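Local coordinates for neuraminidase (Influenza A virus, PDB 4K3Y), which is a neuraminidase-like surface glycoprotein of a bat influenza A virus, with a six-bladed beta-propeller ectodomain and probably no conventional sialidase activity, at residues C[143-148]-C[156-161]; C[150-155]-C[199-204]; C[173-178]-C[226-231]; C[185-190]-C[230-235]. All blocks are in the same frame, centred on the assembly; numbering follows the deposited sequence.

Contact 1: residues C[143-148]-C[156-161]; sequences RTQASS and CYTIIA
Gln145 sets CG between its backbone N and carbonyl carbon (chi1 41°) and runs extended beyond it, while Thr158 turns OG1 anti to its own backbone N; together these rotations bring OG1 of Thr158 to 2.7 Å from OE1 of Gln145. The hydroxyl donates, approaching from a position tilted out of the amide carbonyl plane. At the other end of the same amide, NE2 donates to the backbone O of Pro197, so both polar ends of this buried side chain are satisfied and the amide flip is defined. The setting is a six-bladed beta-propeller: 156-161 belongs to the second strand of a four-stranded blade, and 143-148 is part of the loop that brings the chain in from the blade before. Loop and strand also meet through a single antiparallel hydrogen-bonded pair. Arg143 and Ala161 exchange two N-H...O bonds, each 2.9 Å long, Ala161 N to Arg143 O and Arg143 N to Ala161 O. CA of Ile160 lies 3.5 Å from that same Arg143 O, a CA-H...O contact. CB of Ala161 lies over one face of the arginine guanidinium, 3.5 Å from Arg143 NH1, which forms a salt bridge with Glu195. Between these two anchors Thr144 makes an ST turn, its OG1 accepting from Ala146 N at 3.2 Å and also hydrogen-bonding with Ser101 OG.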
loop_
_atom_site.group_PDB
_atom_site.type_symbol
_atom_site.label_atom_id
_atom_site.label_comp_id
_atom_site.label_asym_id
_atom_site.label_seq_id
_atom_site.Cartn_x
_atom_site.Cartn_y
_atom_site.Cartn_z
ATOM N N ARG C 143 33.331 0.383 -6.411
ATOM C CA ARG C 143 32.679 -0.242 -5.258
ATOM C C ARG C 143 32.090 0.784 -4.293
ATOM O O ARG C 143 32.826 1.613 -3.732
ATOM C CB ARG C 143 33.690 -1.080 -4.473
ATOM C CG ARG C 143 34.140 -2.375 -5.123
ATOM C CD ARG C 143 35.563 -2.698 -4.675
ATOM N NE ARG C 143 36.497 -2.339 -5.728
ATOM C CZ ARG C 143 37.739 -1.914 -5.533
ATOM N NH1 ARG C 143 38.231 -1.791 -4.310
ATOM N NH2 ARG C 143 38.495 -1.623 -6.579
ATOM N N THR C 144 30.779 0.710 -4.063
ATOM C CA THR C 144 30.152 1.532 -3.012
ATOM C C THR C 144 30.481 1.018 -1.607
ATOM O O THR C 144 31.080 -0.050 -1.450
ATOM C CB THR C 144 28.633 1.580 -3.155
ATOM O OG1 THR C 144 28.058 0.377 -2.621
ATOM C CG2 THR C 144 28.246 1.738 -4.624
ATOM N N GLN C 145 30.069 1.759 -0.585
ATOM C CA GLN C 145 30.429 1.385 0.776
ATOM C C GLN C 145 29.496 0.324 1.350
ATOM O O GLN C 145 29.708 -0.147 2.480
ATOM C CB GLN C 145 30.464 2.606 1.681
ATOM C CG GLN C 145 29.333 3.573 1.425
ATOM C CD GLN C 145 29.429 4.822 2.283
ATOM O OE1 GLN C 145 28.993 5.907 1.882
ATOM N NE2 GLN C 145 29.979 4.671 3.481
ATOM N N ALA C 146 28.486 -0.055 0.561
ATOM C CA ALA C 146 27.578 -1.150 0.919
ATOM C C ALA C 146 27.003 -0.914 2.305
ATOM O O ALA C 146 26.975 -1.811 3.163
ATOM C CB ALA C 146 28.292 -2.506 0.868
ATOM N N SER C 147 26.519 0.305 2.477
ATOM C CA SER C 147 26.153 0.845 3.759
ATOM C C SER C 147 25.482 2.186 3.503
ATOM O O SER C 147 25.471 2.689 2.380
ATOM C CB SER C 147 27.405 1.060 4.603
ATOM O OG SER C 147 27.058 1.655 5.847
ATOM N N SER C 148 24.924 2.770 4.550
ATOM C CA SER C 148 24.314 4.074 4.429
ATOM C C SER C 148 25.363 5.136 4.116
ATOM O O SER C 148 26.469 5.107 4.698
ATOM C CB SER C 148 23.593 4.432 5.724
ATOM O OG SER C 148 22.924 5.676 5.597
ATOM N N CYS C 156 25.149 15.334 0.993
ATOM C CA CYS C 156 25.360 13.921 1.298
ATOM C C CYS C 156 26.776 13.500 0.967
ATOM O O CYS C 156 27.322 13.881 -0.069
ATOM C CB CYS C 156 24.380 13.044 0.526
ATOM S SG CYS C 156 22.653 13.348 0.932
ATOM N N TYR C 157 27.372 12.702 1.844
ATOM C CA TYR C 157 28.741 12.224 1.626
ATOM C C TYR C 157 28.814 10.688 1.494
ATOM O O TYR C 157 28.070 9.951 2.149
ATOM C CB TYR C 157 29.673 12.743 2.728
ATOM C CG TYR C 157 29.563 14.240 2.966
ATOM C CD1 TYR C 157 28.632 14.763 3.869
ATOM C CD2 TYR C 157 30.388 15.134 2.287
ATOM C CE1 TYR C 157 28.532 16.132 4.089
ATOM C CE2 TYR C 157 30.295 16.503 2.504
ATOM C CZ TYR C 157 29.369 16.997 3.404
ATOM O OH TYR C 157 29.283 18.355 3.610
ATOM N N THR C 158 29.684 10.214 0.610
ATOM C CA THR C 158 29.870 8.783 0.420
ATOM C C THR C 158 31.302 8.520 -0.022
ATOM O O THR C 158 31.987 9.437 -0.492
ATOM C CB THR C 158 28.878 8.197 -0.612
ATOM O OG1 THR C 158 29.034 6.772 -0.678
ATOM C CG2 THR C 158 29.104 8.800 -1.997
ATOM N N ILE C 159 31.757 7.278 0.145
ATOM C CA ILE C 159 33.110 6.899 -0.250
ATOM C C ILE C 159 33.058 5.793 -1.302
ATOM O O ILE C 159 32.287 4.850 -1.166
ATOM C CB ILE C 159 33.941 6.475 0.974
ATOM C CG1 ILE C 159 33.979 7.622 1.987
ATOM C CG2 ILE C 159 35.360 6.088 0.550
ATOM C CD1 ILE C 159 34.312 7.223 3.417
ATOM N N ILE C 160 33.861 5.924 -2.357
ATOM C CA ILE C 160 33.877 4.936 -3.438
ATOM C C ILE C 160 35.274 4.382 -3.684
ATOM O O ILE C 160 36.258 5.122 -3.679
ATOM C CB ILE C 160 33.305 5.516 -4.741
ATOM C CG1 ILE C 160 31.852 5.947 -4.513
ATOM C CG2 ILE C 160 33.402 4.510 -5.897
ATOM C CD1 ILE C 160 31.167 6.438 -5.754
ATOM N N ALA C 161 35.348 3.072 -3.900
ATOM C CA ALA C 161 36.621 2.387 -4.077
ATOM C C ALA C 161 36.891 2.029 -5.539
ATOM O O ALA C 161 35.986 1.606 -6.266
ATOM C CB ALA C 161 36.666 1.140 -3.213
#

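Contact 2: residues C[150-155]-C[199-204]; sequences ICNDGT and CYYTSG
Ile150 meets Cys199 where two blades of the propeller face each other, for 150-152 and 199-202 are the first strands of successive four-stranded blades. Their axes come within 8.0 Å and run 23° apart, and side-chain packing joins the two segments. The tight part is apolar and buried. Ile150 has CG1 anti to its carbonyl carbon (chi1 -47°) and CG2 anti to the backbone N, which sends the two branches to Cys199 and Tyr201 respectively. CG1 of Ile150 reaches CB of Cys199 at 3.7 Å, CD1 of Ile150 lies 3.7 Å from the Cys199 carbonyl O, and CG2 of Ile150 touches CB of Tyr201 at 4.2 Å. Val206, on the strand beside 199-202, packs on both Ile150 and Cys199, and the disulfide from Cys199 to Cys208 ties those two strands together. Toward solvent the contact thins to one polar group on a ring. There the chain leaves strand 150-152 through a type I' turn from Asn152 to Thr155, with Asp153 exposed at its tip. The partly exposed Asn152 and Tyr201 cross at about a right angle, amide and ring planes 53° apart. OD1 of Asn152 and OH of Tyr201 bond to the N-terminal region: OD1 accepts from Leu11 N, and OH bonds to Glu13. ND2 of Asn152 sits over one face of the Tyr201 ring, offset toward the rim and 3.5 Å from CZ.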
loop_
_atom_site.group_PDB
_atom_site.type_symbol
_atom_site.label_atom_id
_atom_site.label_comp_id
_atom_site.label_asym_id
_atom_site.label_seq_id
_atom_site.Cartn_x
_atom_site.Cartn_y
_atom_site.Cartn_z
ATOM N N ILE C 150 26.092 9.336 4.346
ATOM C CA ILE C 150 25.738 10.308 5.375
ATOM C C ILE C 150 25.252 11.627 4.770
ATOM O O ILE C 150 25.943 12.248 3.964
ATOM C CB ILE C 150 26.909 10.570 6.331
ATOM C CG1 ILE C 150 27.533 9.229 6.772
ATOM C CG2 ILE C 150 26.429 11.391 7.531
ATOM C CD1 ILE C 150 26.669 8.388 7.724
ATOM N N CYS C 151 24.047 12.034 5.156
ATOM C CA CYS C 151 23.504 13.338 4.788
ATOM C C CYS C 151 23.391 14.219 6.008
ATOM O O CYS C 151 22.964 13.778 7.079
ATOM C CB CYS C 151 22.104 13.212 4.195
ATOM S SG CYS C 151 22.050 12.398 2.618
ATOM N N ASN C 152 23.754 15.480 5.850
ATOM C CA ASN C 152 23.442 16.446 6.885
ATOM C C ASN C 152 23.247 17.833 6.313
ATOM O O ASN C 152 24.141 18.365 5.644
ATOM C CB ASN C 152 24.512 16.456 7.969
ATOM C CG ASN C 152 23.967 16.871 9.313
ATOM O OD1 ASN C 152 22.780 16.684 9.601
ATOM N ND2 ASN C 152 24.829 17.450 10.146
ATOM N N ASP C 153 22.063 18.395 6.565
ATOM C CA ASP C 153 21.753 19.760 6.173
ATOM C C ASP C 153 21.928 19.939 4.660
ATOM O O ASP C 153 22.637 20.848 4.213
ATOM C CB ASP C 153 22.653 20.732 6.948
ATOM C CG ASP C 153 22.068 22.126 7.039
ATOM O OD1 ASP C 153 20.825 22.268 6.991
ATOM O OD2 ASP C 153 22.851 23.086 7.174
ATOM N N GLY C 154 21.294 19.057 3.883
ATOM C CA GLY C 154 21.288 19.183 2.434
ATOM C C GLY C 154 22.373 18.458 1.644
ATOM O O GLY C 154 22.117 17.994 0.521
ATOM N N THR C 155 23.586 18.370 2.194
ATOM C CA THR C 155 24.661 17.673 1.478
ATOM C C THR C 155 24.828 16.213 1.939
ATOM O O THR C 155 24.648 15.892 3.119
ATOM C CB THR C 155 26.019 18.432 1.520
ATOM O OG1 THR C 155 26.652 18.236 2.789
ATOM C CG2 THR C 155 25.821 19.929 1.259
ATOM N N CYS C 199 29.511 4.402 8.533
ATOM C CA CYS C 199 29.785 5.713 9.078
ATOM C C CYS C 199 28.714 6.193 10.044
ATOM O O CYS C 199 27.588 5.698 10.037
ATOM C CB CYS C 199 29.977 6.712 7.930
ATOM S SG CYS C 199 31.106 6.142 6.617
ATOM N N TYR C 200 29.080 7.163 10.875
ATOM C CA TYR C 200 28.117 7.888 11.699
ATOM C C TYR C 200 28.558 9.340 11.814
ATOM O O TYR C 200 29.717 9.667 11.573
ATOM C CB TYR C 200 27.970 7.242 13.078
ATOM C CG TYR C 200 29.217 7.274 13.933
ATOM C CD1 TYR C 200 30.229 6.331 13.769
ATOM C CD2 TYR C 200 29.371 8.233 14.921
ATOM C CE1 TYR C 200 31.365 6.364 14.562
ATOM C CE2 TYR C 200 30.499 8.273 15.711
ATOM C CZ TYR C 200 31.492 7.337 15.527
ATOM O OH TYR C 200 32.610 7.373 16.315
ATOM N N TYR C 201 27.631 10.215 12.165
ATOM C CA TYR C 201 27.961 11.625 12.366
ATOM C C TYR C 201 27.867 11.998 13.840
ATOM O O TYR C 201 26.894 11.645 14.522
ATOM C CB TYR C 201 27.005 12.521 11.559
ATOM C CG TYR C 201 27.202 14.004 11.785
ATOM C CD1 TYR C 201 28.182 14.699 11.088
ATOM C CD2 TYR C 201 26.416 14.710 12.696
ATOM C CE1 TYR C 201 28.380 16.053 11.284
ATOM C CE2 TYR C 201 26.608 16.071 12.904
ATOM C CZ TYR C 201 27.593 16.739 12.192
ATOM O OH TYR C 201 27.812 18.093 12.373
ATOM N N THR C 202 28.880 12.698 14.332
ATOM C CA THR C 202 28.733 13.406 15.594
ATOM C C THR C 202 29.816 14.466 15.726
ATOM O O THR C 202 30.891 14.320 15.138
ATOM C CB THR C 202 28.768 12.444 16.793
ATOM O OG1 THR C 202 28.389 13.144 17.986
ATOM C CG2 THR C 202 30.159 11.836 16.950
ATOM N N SER C 203 29.513 15.533 16.473
ATOM C CA SER C 203 30.487 16.579 16.816
ATOM C C SER C 203 31.150 17.221 15.600
ATOM O O SER C 203 32.343 17.540 15.633
ATOM C CB SER C 203 31.571 16.029 17.758
ATOM O OG SER C 203 31.058 15.756 19.052
ATOM N N GLY C 204 30.385 17.391 14.525
ATOM C CA GLY C 204 30.906 18.035 13.335
ATOM C C GLY C 204 31.733 17.166 12.397
ATOM O O GLY C 204 32.132 17.622 11.321
#

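Contact 3: residues C[173-178]-C[226-231]; sequences LYRLVN and QSFTYT. With NAG (2-acetamido-2-deoxy-beta-D-glucopyranose), chain H.
Phe228, Arg175 and Leu173 carry most of this contact, the phenylalanine lying between the other two. The guanidinium of Arg175 rests almost flat on the Phe228 ring, with centres 4.0 Å apart and planes inclined by 23°; CZ of Arg175 stands over the ring face, a cation-pi stack. NH2 of Arg175 approaches both CD2 and CE2 of Phe228 at 3.5 Å. Leu173 comes from the opposite face, where its CB lies, and its CD1 touches CD1 of Phe228 at 3.6 Å. In Arg175 the bend at chi3 (47°) puts NE on the ring side. NE donates to Ala182 O; NH1 points to Gln226 O, in a bond modelled too short to be trusted. The segments belong to neighbouring propeller blades, 173-177 to the third strand of one and 226-229 to the loop before the last strand of the next. Farther along, ND2 of Asn178 carries a covalently linked N-acetylglucosamine, and Asn178 packs on Arg329 of a second subunit. At this partly exposed margin between blades the delocalised charge of the guanidinium lies against the pi face of Phe228, where the quadrupole of the ring would be expected to favour a flat cation.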
loop_
_atom_site.group_PDB
_atom_site.type_symbol
_atom_site.label_atom_id
_atom_site.label_comp_id
_atom_site.label_asym_id
_atom_site.label_seq_id
_atom_site.Cartn_x
_atom_site.Cartn_y
_atom_site.Cartn_z
ATOM N N LEU C 173 36.516 10.515 -1.553
ATOM C CA LEU C 173 35.439 11.131 -0.791
ATOM C C LEU C 173 34.527 11.948 -1.718
ATOM O O LEU C 173 34.972 12.893 -2.357
ATOM C CB LEU C 173 36.030 12.035 0.287
ATOM C CG LEU C 173 35.490 11.821 1.695
ATOM C CD1 LEU C 173 35.956 12.943 2.611
ATOM C CD2 LEU C 173 33.965 11.720 1.679
ATOM N N TYR C 174 33.253 11.579 -1.798
ATOM C CA TYR C 174 32.313 12.314 -2.644
ATOM C C TYR C 174 31.309 13.132 -1.830
ATOM O O TYR C 174 30.736 12.645 -0.849
ATOM C CB TYR C 174 31.574 11.374 -3.607
ATOM C CG TYR C 174 32.409 10.922 -4.787
ATOM C CD1 TYR C 174 33.286 9.847 -4.669
ATOM C CD2 TYR C 174 32.321 11.566 -6.017
ATOM C CE1 TYR C 174 34.057 9.428 -5.732
ATOM C CE2 TYR C 174 33.094 11.151 -7.092
ATOM C CZ TYR C 174 33.960 10.078 -6.939
ATOM O OH TYR C 174 34.740 9.640 -7.983
ATOM N N ARG C 175 31.107 14.382 -2.241
ATOM C CA ARG C 175 30.066 15.216 -1.661
ATOM C C ARG C 175 28.954 15.360 -2.696
ATOM O O ARG C 175 29.231 15.550 -3.882
ATOM C CB ARG C 175 30.633 16.578 -1.248
ATOM C CG ARG C 175 29.784 17.789 -1.666
ATOM C CD ARG C 175 30.274 19.126 -1.094
ATOM N NE ARG C 175 31.713 19.337 -1.246
ATOM C CZ ARG C 175 32.529 19.624 -0.233
ATOM N NH1 ARG C 175 32.039 19.736 1.000
ATOM N NH2 ARG C 175 33.827 19.799 -0.445
ATOM N N LEU C 176 27.704 15.247 -2.256
ATOM C CA LEU C 176 26.576 15.290 -3.185
ATOM C C LEU C 176 25.461 16.206 -2.731
ATOM O O LEU C 176 25.032 16.172 -1.571
ATOM C CB LEU C 176 25.996 13.894 -3.396
ATOM C CG LEU C 176 26.914 12.859 -4.039
ATOM C CD1 LEU C 176 26.602 11.516 -3.431
ATOM C CD2 LEU C 176 26.720 12.811 -5.547
ATOM N N VAL C 177 24.982 17.016 -3.663
ATOM C CA VAL C 177 23.838 17.860 -3.391
ATOM C C VAL C 177 22.693 17.475 -4.322
ATOM O O VAL C 177 22.871 17.431 -5.541
ATOM C CB VAL C 177 24.205 19.333 -3.536
ATOM C CG1 VAL C 177 23.043 20.102 -4.112
ATOM C CG2 VAL C 177 24.613 19.900 -2.187
ATOM N N ASN C 178 21.536 17.159 -3.742
ATOM C CA ASN C 178 20.340 16.814 -4.518
ATOM C C ASN C 178 20.579 15.804 -5.640
ATOM O O ASN C 178 19.978 15.900 -6.709
ATOM C CB ASN C 178 19.696 18.069 -5.124
ATOM C CG ASN C 178 19.119 19.009 -4.077
ATOM O OD1 ASN C 178 19.248 18.784 -2.863
ATOM N ND2 ASN C 178 18.487 20.089 -4.554
ATOM N N GLN C 226 32.985 18.845 6.482
ATOM C CA GLN C 226 32.392 19.220 5.197
ATOM C C GLN C 226 33.391 19.859 4.237
ATOM O O GLN C 226 33.156 19.891 3.025
ATOM C CB GLN C 226 31.175 20.128 5.394
ATOM C CG GLN C 226 31.408 21.339 6.279
ATOM C CD GLN C 226 30.118 22.079 6.578
ATOM O OE1 GLN C 226 29.141 21.976 5.836
ATOM N NE2 GLN C 226 30.106 22.824 7.676
ATOM N N SER C 227 34.503 20.353 4.777
ATOM C CA SER C 227 35.553 20.956 3.961
ATOM C C SER C 227 36.530 19.906 3.420
ATOM O O SER C 227 37.581 20.247 2.881
ATOM C CB SER C 227 36.293 22.041 4.758
ATOM O OG SER C 227 36.563 21.627 6.087
ATOM N N PHE C 228 36.161 18.633 3.563
ATOM C CA PHE C 228 37.014 17.491 3.202
ATOM C C PHE C 228 38.364 17.467 3.918
ATOM O O PHE C 228 39.371 16.994 3.382
ATOM C CB PHE C 228 37.205 17.371 1.689
ATOM C CG PHE C 228 35.998 16.852 0.969
ATOM C CD1 PHE C 228 34.966 16.239 1.666
ATOM C CD2 PHE C 228 35.893 16.974 -0.408
ATOM C CE1 PHE C 228 33.847 15.758 1.001
ATOM C CE2 PHE C 228 34.774 16.495 -1.079
ATOM C CZ PHE C 228 33.755 15.883 -0.371
ATOM N N THR C 229 38.377 17.968 5.142
ATOM C CA THR C 229 39.553 17.836 5.979
ATOM C C THR C 229 39.476 16.505 6.737
ATOM O O THR C 229 38.621 16.301 7.614
ATOM C CB THR C 229 39.683 19.025 6.944
ATOM O OG1 THR C 229 39.721 20.248 6.191
ATOM C CG2 THR C 229 40.944 18.887 7.776
ATOM N N TYR C 230 40.370 15.593 6.381
ATOM C CA TYR C 230 40.316 14.250 6.932
ATOM C C TYR C 230 41.601 13.852 7.632
ATOM O O TYR C 230 42.685 14.382 7.364
ATOM C CB TYR C 230 40.005 13.216 5.832
ATOM C CG TYR C 230 41.134 13.014 4.833
ATOM C CD1 TYR C 230 41.219 13.803 3.691
ATOM C CD2 TYR C 230 42.111 12.038 5.032
ATOM C CE1 TYR C 230 42.243 13.629 2.774
ATOM C CE2 TYR C 230 43.143 11.862 4.118
ATOM C CZ TYR C 230 43.204 12.659 2.989
ATOM O OH TYR C 230 44.217 12.496 2.069
ATOM N N THR C 231 41.452 12.901 8.537
ATOM C CA THR C 231 42.578 12.162 9.034
ATOM C C THR C 231 42.168 10.686 9.156
ATOM O O THR C 231 41.053 10.369 9.595
ATOM C CB THR C 231 43.125 12.770 10.351
ATOM O OG1 THR C 231 43.761 11.747 11.132
ATOM C CG2 THR C 231 42.012 13.413 11.161
HETATM C C1 NAG H . 17.825 20.847 -3.520
HETATM C C2 NAG H . 18.165 22.309 -3.813
HETATM C C3 NAG H . 17.429 23.227 -2.845
HETATM C C4 NAG H . 15.943 22.898 -2.801
HETATM C C5 NAG H . 15.691 21.406 -2.593
HETATM C C6 NAG H . 14.212 21.061 -2.758
HETATM C C7 NAG H . 20.367 22.867 -4.735
HETATM C C8 NAG H . 21.677 23.522 -4.390
HETATM N N2 NAG H . 19.596 22.537 -3.698
HETATM O O3 NAG H . 17.619 24.577 -3.216
HETATM O O4 NAG H . 15.352 23.635 -1.752
HETATM O O5 NAG H . 16.425 20.645 -3.529
HETATM O O6 NAG H . 13.854 21.136 -4.122
HETATM O O7 NAG H . 20.048 22.653 -5.911
#

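Contact 4: residues C[185-190]-C[230-235]; sequences KALDTT and YTFKEP
Leu187 and Tyr230 make the central touch: CD2 of Leu187 stands over the middle of the tyrosine ring, 3.9 Å from its centroid and only 9° off the normal, a CH-pi contact. Tyr230 holds CG between its backbone N and carbonyl carbon (chi1 69°), on the side of Leu187. The phenol OH accepts one bond, from Asp188 N at 3.1 Å. Phe232 takes CB of the same leucine and then Thr189. CB of Leu187 lies at its edge, 3.9 Å from CE2, and CG2 of Thr189 meets CZ of Phe232 at 3.6 Å. The carbonyl O of Asp188 also comes within 3.6 Å of CE2 of Phe232. Outside this first shell, Leu222 packs on both aromatic residues and Phe224 on Tyr230, whereas Phe192 and Phe194 meet the Phe232 ring edge-to-face. Asp188 is also tied to Thr190, whose OG1 donates to OD1 of Asp188 at 2.6 Å. Strands 185-187 and 230-233 run at 18° to one another with axes 9.9 Å apart; they are the outermost strands of two successive blades, each paired in its own blade, with strand 170-177 and strand 221-224 respectively.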
loop_
_atom_site.group_PDB
_atom_site.type_symbol
_atom_site.label_atom_id
_atom_site.label_comp_id
_atom_site.label_asym_id
_atom_site.label_seq_id
_atom_site.Cartn_x
_atom_site.Cartn_y
_atom_site.Cartn_z
ATOM N N LYS C 185 37.296 14.519 -3.075
ATOM C CA LYS C 185 38.713 14.512 -2.716
ATOM C C LYS C 185 39.294 13.110 -2.824
ATOM O O LYS C 185 38.660 12.138 -2.417
ATOM C CB LYS C 185 38.945 15.077 -1.300
ATOM C CG LYS C 185 40.430 15.213 -0.895
ATOM C CD LYS C 185 41.266 15.903 -1.988
ATOM C CE LYS C 185 42.733 16.088 -1.578
ATOM N NZ LYS C 185 43.536 16.815 -2.615
ATOM N N ALA C 186 40.496 13.001 -3.384
ATOM C CA ALA C 186 41.223 11.735 -3.330
ATOM C C ALA C 186 41.778 11.516 -1.915
ATOM O O ALA C 186 42.348 12.421 -1.307
ATOM C CB ALA C 186 42.341 11.700 -4.365
ATOM N N LEU C 187 41.594 10.317 -1.385
ATOM C CA LEU C 187 42.071 10.024 -0.046
ATOM C C LEU C 187 43.423 9.328 -0.111
ATOM O O LEU C 187 43.672 8.496 -0.995
ATOM C CB LEU C 187 41.065 9.149 0.696
ATOM C CG LEU C 187 39.652 9.714 0.857
ATOM C CD1 LEU C 187 38.687 8.592 1.099
ATOM C CD2 LEU C 187 39.579 10.699 2.006
ATOM N N ASP C 188 44.298 9.669 0.826
ATOM C CA ASP C 188 45.618 9.076 0.849
ATOM C C ASP C 188 45.587 7.744 1.596
ATOM O O ASP C 188 45.654 7.711 2.827
ATOM C CB ASP C 188 46.614 10.038 1.492
ATOM C CG ASP C 188 48.052 9.658 1.216
ATOM O OD1 ASP C 188 48.281 8.879 0.264
ATOM O OD2 ASP C 188 48.945 10.141 1.945
ATOM N N THR C 189 45.475 6.650 0.845
ATOM C CA THR C 189 45.483 5.309 1.428
ATOM C C THR C 189 46.735 4.524 1.035
ATOM O O THR C 189 46.657 3.340 0.695
ATOM C CB THR C 189 44.225 4.512 1.040
ATOM O OG1 THR C 189 44.059 4.536 -0.387
ATOM C CG2 THR C 189 42.990 5.120 1.709
ATOM N N THR C 190 47.885 5.193 1.075
ATOM C CA THR C 190 49.155 4.539 0.779
ATOM C C THR C 190 49.524 3.609 1.920
ATOM O O THR C 190 49.662 4.048 3.070
ATOM C CB THR C 190 50.307 5.549 0.571
ATOM O OG1 THR C 190 49.837 6.875 0.845
ATOM C CG2 THR C 190 50.828 5.485 -0.862
ATOM N N TYR C 230 40.370 15.593 6.381
ATOM C CA TYR C 230 40.316 14.250 6.932
ATOM C C TYR C 230 41.601 13.852 7.632
ATOM O O TYR C 230 42.685 14.382 7.364
ATOM C CB TYR C 230 40.005 13.216 5.832
ATOM C CG TYR C 230 41.134 13.014 4.833
ATOM C CD1 TYR C 230 41.219 13.803 3.691
ATOM C CD2 TYR C 230 42.111 12.038 5.032
ATOM C CE1 TYR C 230 42.243 13.629 2.774
ATOM C CE2 TYR C 230 43.143 11.862 4.118
ATOM C CZ TYR C 230 43.204 12.659 2.989
ATOM O OH TYR C 230 44.217 12.496 2.069
ATOM N N THR C 231 41.452 12.901 8.537
ATOM C CA THR C 231 42.578 12.162 9.034
ATOM C C THR C 231 42.168 10.686 9.156
ATOM O O THR C 231 41.053 10.369 9.595
ATOM C CB THR C 231 43.125 12.770 10.351
ATOM O OG1 THR C 231 43.761 11.747 11.132
ATOM C CG2 THR C 231 42.012 13.413 11.161
ATOM N N PHE C 232 43.050 9.798 8.697
ATOM C CA PHE C 232 42.874 8.367 8.883
ATOM C C PHE C 232 43.511 7.982 10.217
ATOM O O PHE C 232 44.616 8.429 10.530
ATOM C CB PHE C 232 43.561 7.580 7.760
ATOM C CG PHE C 232 42.757 7.471 6.486
ATOM C CD1 PHE C 232 41.741 6.529 6.363
ATOM C CD2 PHE C 232 43.043 8.282 5.393
ATOM C CE1 PHE C 232 41.007 6.411 5.181
ATOM C CE2 PHE C 232 42.313 8.167 4.206
ATOM C CZ PHE C 232 41.295 7.228 4.107
ATOM N N LYS C 233 42.831 7.157 11.007
ATOM C CA LYS C 233 43.430 6.689 12.252
ATOM C C LYS C 233 43.557 5.170 12.298
ATOM O O LYS C 233 42.943 4.459 11.508
ATOM C CB LYS C 233 42.654 7.209 13.459
ATOM C CG LYS C 233 42.310 8.682 13.357
ATOM C CD LYS C 233 42.151 9.309 14.729
ATOM C CE LYS C 233 41.853 10.794 14.620
ATOM N NZ LYS C 233 41.621 11.389 15.966
ATOM N N GLU C 234 44.379 4.676 13.212
ATOM C CA GLU C 234 44.503 3.240 13.408
ATOM C C GLU C 234 44.321 2.908 14.876
ATOM O O GLU C 234 45.052 3.415 15.724
ATOM C CB GLU C 234 45.856 2.730 12.936
ATOM C CG GLU C 234 46.090 1.271 13.278
ATOM C CD GLU C 234 45.485 0.322 12.246
ATOM O OE1 GLU C 234 45.022 0.802 11.187
ATOM O OE2 GLU C 234 45.485 -0.905 12.489
ATOM N N PRO C 235 43.343 2.050 15.181
ATOM C CA PRO C 235 43.042 1.682 16.567
ATOM C C PRO C 235 44.244 1.054 17.262
ATOM O O PRO C 235 44.954 0.214 16.693
ATOM C CB PRO C 235 41.890 0.675 16.431
ATOM C CG PRO C 235 41.966 0.176 15.026
ATOM C CD PRO C 235 42.504 1.321 14.217
#

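How the contacts relate
Contact 1 closes first, a short loop in which the entry to one blade meets that blade's second strand. Contact 2 opens at 150-155, inside that loop, and closes at 199-204, so the two cross; the Cys151-Cys156 disulfide links them directly. Contacts 3 and 4 open at 173-178 and 185-190, within the span of contact 2, but close after it, and both therefore cross it. They end on overlapping residues, sharing Tyr230 and Thr231, while the backbone hydrogen bond between Leu173 N and Lys185 O joins their opening strands. Contacts 2, 3 and 4 thus bind two successive blades: first strand to first, third strand to the loop before the fourth, and fourth to fourth.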